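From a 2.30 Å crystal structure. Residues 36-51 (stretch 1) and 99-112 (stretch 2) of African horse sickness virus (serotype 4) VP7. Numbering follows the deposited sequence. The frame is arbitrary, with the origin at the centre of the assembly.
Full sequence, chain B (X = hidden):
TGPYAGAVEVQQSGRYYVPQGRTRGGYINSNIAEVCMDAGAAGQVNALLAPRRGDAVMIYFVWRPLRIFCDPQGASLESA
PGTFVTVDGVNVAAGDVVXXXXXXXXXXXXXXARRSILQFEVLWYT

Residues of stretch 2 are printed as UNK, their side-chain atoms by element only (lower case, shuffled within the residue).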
# COMPACT_ATOMS: atom_id res chain seq x y z
N CYS B 36 10.44 10.62 2.86
CA CYS B 36 11.07 10.23 4.09
C CYS B 36 11.84 11.43 4.55
O CYS B 36 12.59 11.98 3.77
CB CYS B 36 12.05 9.08 3.83
SG CYS B 36 11.25 7.49 3.50
N MET B 37 11.71 11.82 5.81
CA MET B 37 12.41 13.01 6.29
C MET B 37 13.16 12.85 7.59
O MET B 37 12.60 12.41 8.59
CB MET B 37 11.41 14.15 6.48
CG MET B 37 10.63 14.51 5.27
SD MET B 37 9.67 15.89 5.58
CE MET B 37 11.00 17.11 5.34
N ASP B 38 14.42 13.22 7.58
CA ASP B 38 15.22 13.17 8.79
C ASP B 38 14.68 14.22 9.77
O ASP B 38 13.79 15.01 9.45
CB ASP B 38 16.65 13.53 8.49
CG ASP B 38 17.63 12.70 9.26
OD1 ASP B 38 17.35 12.29 10.44
OD2 ASP B 38 18.69 12.42 8.66
N ALA B 39 15.25 14.22 10.96
CA ALA B 39 14.87 15.14 12.02
C ALA B 39 15.28 16.58 11.68
O ALA B 39 16.39 16.83 11.20
CB ALA B 39 15.53 14.72 13.30
N GLY B 40 14.37 17.52 11.93
CA GLY B 40 14.63 18.92 11.67
C GLY B 40 14.82 19.27 10.20
O GLY B 40 15.42 20.34 9.88
N ALA B 41 14.27 18.43 9.32
CA ALA B 41 14.41 18.63 7.88
C ALA B 41 13.28 19.37 7.19
O ALA B 41 12.12 19.38 7.64
CB ALA B 41 14.69 17.31 7.19
N ALA B 42 13.65 19.99 6.07
CA ALA B 42 12.72 20.72 5.23
C ALA B 42 13.18 20.56 3.79
O ALA B 42 14.39 20.39 3.52
CB ALA B 42 12.71 22.15 5.61
N GLY B 43 12.23 20.64 2.87
CA GLY B 43 12.57 20.49 1.46
C GLY B 43 11.35 20.85 0.65
O GLY B 43 10.30 21.13 1.23
N GLN B 44 11.52 20.91 -0.67
CA GLN B 44 10.45 21.24 -1.64
C GLN B 44 10.19 19.94 -2.39
O GLN B 44 11.11 19.24 -2.79
CB GLN B 44 10.86 22.36 -2.60
CG GLN B 44 9.66 22.99 -3.34
CD GLN B 44 10.06 24.04 -4.33
OE1 GLN B 44 10.25 23.76 -5.52
NE2 GLN B 44 10.22 25.27 -3.86
N VAL B 45 8.94 19.71 -2.74
CA VAL B 45 8.58 18.43 -3.28
C VAL B 45 7.85 18.50 -4.63
O VAL B 45 7.27 17.52 -5.11
CB VAL B 45 7.81 17.78 -2.10
CG1 VAL B 45 6.40 17.47 -2.41
CG2 VAL B 45 8.63 16.68 -1.47
N ASN B 46 7.98 19.64 -5.29
CA ASN B 46 7.33 19.85 -6.58
C ASN B 46 7.68 18.76 -7.59
O ASN B 46 6.80 18.09 -8.07
CB ASN B 46 7.70 21.22 -7.15
CG ASN B 46 6.94 22.33 -6.50
OD1 ASN B 46 7.22 22.71 -5.36
ND2 ASN B 46 5.92 22.83 -7.19
N ALA B 47 8.96 18.56 -7.86
CA ALA B 47 9.42 17.56 -8.81
C ALA B 47 8.83 16.18 -8.61
O ALA B 47 8.70 15.41 -9.55
CB ALA B 47 10.92 17.45 -8.76
N LEU B 48 8.46 15.89 -7.37
CA LEU B 48 7.92 14.60 -7.01
C LEU B 48 6.42 14.50 -7.23
O LEU B 48 5.97 13.53 -7.84
CB LEU B 48 8.28 14.33 -5.54
CG LEU B 48 8.27 12.98 -4.80
CD1 LEU B 48 7.12 12.87 -3.82
CD2 LEU B 48 8.34 11.82 -5.74
N LEU B 49 5.65 15.50 -6.79
CA LEU B 49 4.19 15.47 -6.93
C LEU B 49 3.64 15.83 -8.27
O LEU B 49 2.52 15.49 -8.59
CB LEU B 49 3.54 16.39 -5.93
CG LEU B 49 3.77 16.06 -4.46
CD1 LEU B 49 2.79 16.92 -3.69
CD2 LEU B 49 3.52 14.58 -4.20
N ALA B 50 4.42 16.55 -9.04
CA ALA B 50 4.00 16.96 -10.34
C ALA B 50 3.99 15.88 -11.36
O ALA B 50 5.03 15.21 -11.62
CB ALA B 50 4.85 18.03 -10.82
N PRO B 51 2.83 15.73 -12.03
CA PRO B 51 2.53 14.76 -13.10
C PRO B 51 3.41 15.24 -14.25
O PRO B 51 3.81 16.42 -14.26
CB PRO B 51 1.05 15.02 -13.40
CG PRO B 51 0.86 16.47 -13.05
CD PRO B 51 1.67 16.61 -11.78
N UNK B 99 -6.32 21.87 -3.47
CA UNK B 99 -6.29 22.02 -4.96
C UNK B 99 -4.96 22.64 -5.35
O UNK B 99 -4.68 23.77 -4.99
c UNK B 99 -7.44 22.93 -5.43
N UNK B 100 -4.12 21.90 -6.06
CA UNK B 100 -2.81 22.40 -6.43
C UNK B 100 -2.74 22.73 -7.91
O UNK B 100 -3.11 21.91 -8.76
c UNK B 100 0.76 19.61 -7.33
n UNK B 100 1.51 22.97 -6.48
c UNK B 100 0.16 22.99 -6.15
c UNK B 100 3.07 21.25 -7.40
c UNK B 100 1.84 21.73 -6.95
c UNK B 100 -0.39 21.76 -6.40
c UNK B 100 1.97 19.13 -7.76
c UNK B 100 0.68 20.94 -6.92
c UNK B 100 -1.76 21.34 -6.11
c UNK B 100 3.11 19.94 -7.80
N UNK B 101 -2.14 23.87 -8.24
CA UNK B 101 -2.11 24.23 -9.62
C UNK B 101 -0.98 23.65 -10.41
O UNK B 101 -0.90 23.92 -11.59
c UNK B 101 -2.21 25.73 -9.79
n UNK B 101 -1.19 27.74 -8.96
o UNK B 101 0.08 25.91 -9.15
c UNK B 101 -1.01 26.47 -9.26
N UNK B 102 -0.12 22.85 -9.79
CA UNK B 102 0.99 22.22 -10.53
C UNK B 102 2.23 23.08 -10.59
O UNK B 102 3.35 22.60 -10.77
c UNK B 102 1.59 21.70 -12.91
o UNK B 102 -0.41 20.79 -11.86
c UNK B 102 0.50 21.90 -11.94
N UNK B 103 2.04 24.36 -10.32
CA UNK B 103 3.10 25.35 -10.43
C UNK B 103 3.67 25.80 -9.13
O UNK B 103 4.89 25.91 -8.99
c UNK B 103 2.59 26.65 -11.13
c UNK B 103 3.72 27.66 -11.32
c UNK B 103 2.03 26.33 -12.50
c UNK B 103 3.06 25.68 -13.37
N UNK B 104 2.76 26.23 -8.26
CA UNK B 104 3.12 26.77 -6.95
C UNK B 104 4.00 25.85 -6.11
O UNK B 104 3.94 24.60 -6.24
c UNK B 104 1.87 27.17 -6.19
N UNK B 105 4.85 26.45 -5.25
CA UNK B 105 5.76 25.70 -4.37
C UNK B 105 5.05 24.91 -3.26
O UNK B 105 4.13 25.43 -2.61
c UNK B 105 5.73 27.94 -3.70
c UNK B 105 4.99 27.90 -5.03
c UNK B 105 6.66 26.80 -3.81
N UNK B 106 5.42 23.63 -3.12
CA UNK B 106 4.89 22.77 -2.07
C UNK B 106 6.08 22.48 -1.17
O UNK B 106 7.06 21.92 -1.65
c UNK B 106 3.98 20.53 -1.54
c UNK B 106 3.15 21.76 -3.47
c UNK B 106 4.36 21.47 -2.64
N UNK B 107 6.09 23.01 0.05
CA UNK B 107 7.21 22.79 0.98
C UNK B 107 6.76 21.86 2.06
O UNK B 107 5.61 21.88 2.54
n UNK B 107 7.58 26.11 0.31
o UNK B 107 9.34 24.82 -0.06
c UNK B 107 7.76 24.08 1.58
c UNK B 107 8.30 25.04 0.53
N UNK B 108 7.71 21.10 2.53
CA UNK B 108 7.41 20.07 3.46
C UNK B 108 8.40 20.26 4.62
O UNK B 108 9.55 20.65 4.40
c UNK B 108 6.47 17.85 2.85
c UNK B 108 8.96 18.17 2.76
c UNK B 108 7.57 18.75 2.65
N UNK B 109 7.92 20.14 5.85
CA UNK B 109 8.83 20.32 6.96
C UNK B 109 8.65 19.34 8.09
O UNK B 109 7.54 18.95 8.41
N UNK B 110 9.77 18.97 8.69
CA UNK B 110 9.78 18.05 9.83
C UNK B 110 10.69 18.69 10.90
O UNK B 110 11.85 18.30 11.04
n UNK B 110 11.39 14.96 10.73
o UNK B 110 9.29 15.51 11.28
c UNK B 110 10.30 15.67 10.57
c UNK B 110 10.32 16.67 9.43
N UNK B 111 10.19 19.73 11.61
CA UNK B 111 10.99 20.38 12.64
C UNK B 111 11.27 19.51 13.85
O UNK B 111 12.30 19.69 14.52
c UNK B 111 10.12 21.58 13.01
c UNK B 111 8.87 20.38 11.49
c UNK B 111 8.73 21.07 12.80
N UNK B 112 10.38 18.54 14.09
CA UNK B 112 10.48 17.60 15.20
C UNK B 112 11.83 16.93 15.41
O UNK B 112 12.72 17.06 14.58

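Position 99 carries a single carbon, out of reach of stretch 1, and is A99. At position 100 one carbon leads to fused five- and six-membered rings of eight carbons and one nitrogen, which only tryptophan provides. One ring carbon lies 3.6 Å from L49 CB; N46 ND2 and A50 N approach the ring at its edge. This is W100, with CZ3 the atom near L49.

Position 101 has two carbons, the second bearing one oxygen and one nitrogen, and touches nothing on stretch 1. The amide fits N101. One carbon carrying an oxygen and a carbon identifies position 102 as T102. Position 103 shows four carbons, forked at the first, with one arm two carbons long; it points away from stretch 1 and is I103. A lone carbon, also pointing away, marks position 104 as A104, but its backbone O accepts a hydrogen bond from N46 ND2 at 2.8 Å.

At position 105 three carbons close a ring onto the backbone N, giving P105; its CB lies 3.9 Å from Q44 NE2. Position 106 has one carbon carrying two more. One of these comes within 4.0 Å of V45 CG1, and the residue is V106.

Position 107 again has two carbons, the second with one oxygen and one nitrogen: N107, with OD1 3.8 Å from Q44 CG. Position 108 repeats the three-carbon fork, and a branch carbon lies 3.5 Å from M37 CE. It is V108. No side-chain atoms exist at position 109, so it is G109, paired with A42 at a CA–CA distance of 4.3 Å. Position 110 bears a terminal oxygen and nitrogen on its second carbon. The nitrogen sits 2.7 Å from D38 O, and N110 follows. A three-carbon ring onto N makes position 111 P111, pointing away; position 112, without a side chain, is G112.

The contact is an antiparallel strand pairing extended at both ends by asparagine side chains. At its centre G43 and V108 bond reciprocally, G43 N to V108 O at 3.1 Å and V108 N to G43 O at 2.9 Å. The pairing continues through V45 N to V106 O at 3.1 Å. Beyond it, N46 OD1 accepts V106 N at 3.0 Å while its ND2 reaches A104, so both polar atoms of one amide are used. At the other end N110 ND2 holds the turn that begins at D38. Apolar packing of M37 on V108 and of L49 on W100 complements these polar links.

Stretch 2 (99-112) AWNTIAPVNVGNPG
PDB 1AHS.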